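Local coordinates for protein dextranase (Pseudarthrobacter oxydans, PDB 6NZS) that catalyses the endohydrolysis of alpha-1,6-glucosidic linkages in dextran, as a family 49 glycoside hydrolase, at residues A[185-190]-A[404-409]. Residues are numbered along the deposited sequence; the frame is centred on the assembly and turned at random.
Sequences SMMIFA and VIWKNE
The indole of Trp406 presents one face to Ser185, whose OG stands over the ring, while the end of Met187 approaches the benzo part obliquely. The closest approach is Ser185 CB to Trp406 CH2, at 3.3 Å; OG itself is 4.1 Å from Trp406 CH2 and directs its hydrogen bond to the carbonyl of Thr84 on the adjacent strand. A Met-aromatic contact follows from Met187 SD, 4.8 Å from the centroid of the Trp406 six-membered ring and 72° off its normal. Bends at chi2 and chi3 (both 59°) curl the methionine back, putting CE 3.7 Å from Trp406 CZ3. Through this indole the N-terminal Ig-like domain, represented by strand 176-192, meets the parallel beta-solenoid of the family 49 hydrolases, represented by strand 398-407. No hydrogen bond links the two segments, whose nearest CA atoms, in Ser185 and Trp406, are 10.2 Å apart, so the join rests on side chains. NE1 of Trp406 is hydrogen-bonded to Glu181 OE1, a second tie to the Ig-like domain; His435 also meets the indole, with the rings inclined at about 45°. A leucine at Trp406 would probably leave Glu181 without its N-H partner and Ser185 and Met187 facing a gap between the domains.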
# COMPACT_ATOMS: atom_id res chain seq x y z
N SER A 185 -11.77 9.77 -1.30
CA SER A 185 -11.97 8.34 -1.10
C SER A 185 -12.39 8.05 0.34
O SER A 185 -12.19 8.85 1.26
CB SER A 185 -10.72 7.57 -1.51
OG SER A 185 -9.59 7.92 -0.74
N MET A 186 -12.99 6.87 0.52
CA MET A 186 -13.52 6.45 1.81
C MET A 186 -13.22 4.97 1.98
O MET A 186 -13.84 4.13 1.31
CB MET A 186 -15.03 6.70 1.91
CG MET A 186 -15.65 6.19 3.22
SD MET A 186 -14.92 6.98 4.67
CE MET A 186 -15.73 6.06 5.99
N MET A 187 -12.28 4.65 2.88
CA MET A 187 -11.92 3.28 3.19
C MET A 187 -12.55 2.87 4.51
O MET A 187 -12.61 3.67 5.45
CB MET A 187 -10.40 3.16 3.31
CG MET A 187 -9.78 2.27 2.25
SD MET A 187 -10.12 2.87 0.59
CE MET A 187 -9.40 4.51 0.70
N ILE A 188 -13.02 1.63 4.58
CA ILE A 188 -13.47 1.03 5.82
C ILE A 188 -12.54 -0.12 6.15
O ILE A 188 -12.32 -1.01 5.32
CB ILE A 188 -14.93 0.54 5.74
CG1 ILE A 188 -15.88 1.72 5.50
CG2 ILE A 188 -15.31 -0.22 7.03
CD1 ILE A 188 -17.33 1.32 5.28
N PHE A 189 -11.98 -0.10 7.36
CA PHE A 189 -11.14 -1.17 7.85
C PHE A 189 -11.93 -1.83 8.99
O PHE A 189 -11.90 -1.38 10.13
CB PHE A 189 -9.81 -0.62 8.36
CG PHE A 189 -9.00 0.13 7.32
CD1 PHE A 189 -9.12 -0.15 5.96
CD2 PHE A 189 -8.09 1.09 7.73
CE1 PHE A 189 -8.35 0.55 5.03
CE2 PHE A 189 -7.32 1.78 6.81
CZ PHE A 189 -7.45 1.51 5.45
N ALA A 190 -12.68 -2.88 8.64
CA ALA A 190 -13.48 -3.65 9.59
C ALA A 190 -12.58 -4.77 10.09
O ALA A 190 -12.37 -5.76 9.38
CB ALA A 190 -14.73 -4.21 8.90
N VAL A 404 -5.31 -5.68 -0.58
CA VAL A 404 -6.08 -4.69 -1.33
C VAL A 404 -5.17 -3.50 -1.55
O VAL A 404 -4.53 -3.02 -0.60
CB VAL A 404 -7.34 -4.29 -0.53
CG1 VAL A 404 -8.06 -3.14 -1.23
CG2 VAL A 404 -8.27 -5.49 -0.35
N ILE A 405 -5.08 -3.02 -2.80
CA ILE A 405 -4.11 -1.99 -3.16
C ILE A 405 -4.81 -0.85 -3.88
O ILE A 405 -5.55 -1.07 -4.84
CB ILE A 405 -2.98 -2.56 -4.04
CG1 ILE A 405 -2.22 -3.66 -3.27
CG2 ILE A 405 -2.05 -1.43 -4.51
CD1 ILE A 405 -1.18 -4.39 -4.12
N TRP A 406 -4.57 0.38 -3.41
CA TRP A 406 -4.96 1.61 -4.11
C TRP A 406 -3.65 2.22 -4.59
O TRP A 406 -2.91 2.85 -3.83
CB TRP A 406 -5.70 2.57 -3.17
CG TRP A 406 -6.43 3.67 -3.90
CD1 TRP A 406 -5.95 4.49 -4.90
CD2 TRP A 406 -7.79 4.05 -3.69
NE1 TRP A 406 -6.94 5.36 -5.31
CE2 TRP A 406 -8.08 5.11 -4.58
CE3 TRP A 406 -8.80 3.61 -2.82
CZ2 TRP A 406 -9.34 5.71 -4.65
CZ3 TRP A 406 -10.04 4.20 -2.89
CH2 TRP A 406 -10.31 5.24 -3.80
N LYS A 407 -3.33 1.99 -5.86
CA LYS A 407 -2.08 2.46 -6.41
C LYS A 407 -2.24 3.90 -6.87
O LYS A 407 -3.29 4.28 -7.38
CB LYS A 407 -1.70 1.54 -7.58
CG LYS A 407 -0.51 1.96 -8.41
CD LYS A 407 0.78 1.80 -7.63
CE LYS A 407 1.90 2.58 -8.28
NZ LYS A 407 3.21 2.27 -7.61
N ASN A 408 -1.20 4.73 -6.65
CA ASN A 408 -1.23 6.09 -7.17
C ASN A 408 -0.56 6.13 -8.54
O ASN A 408 -0.91 5.33 -9.41
CB ASN A 408 -0.67 7.09 -6.15
CG ASN A 408 -1.63 7.34 -4.98
OD1 ASN A 408 -2.66 6.68 -4.85
ND2 ASN A 408 -1.31 8.33 -4.15
N GLU A 409 0.41 7.02 -8.76
CA GLU A 409 0.91 7.29 -10.11
C GLU A 409 2.21 6.58 -10.44
O GLU A 409 2.41 6.13 -11.58
CB GLU A 409 1.16 8.79 -10.26
CG GLU A 409 -0.09 9.63 -10.21
CD GLU A 409 -0.29 10.32 -8.88
OE1 GLU A 409 0.50 10.07 -7.95
OE2 GLU A 409 -1.26 11.11 -8.77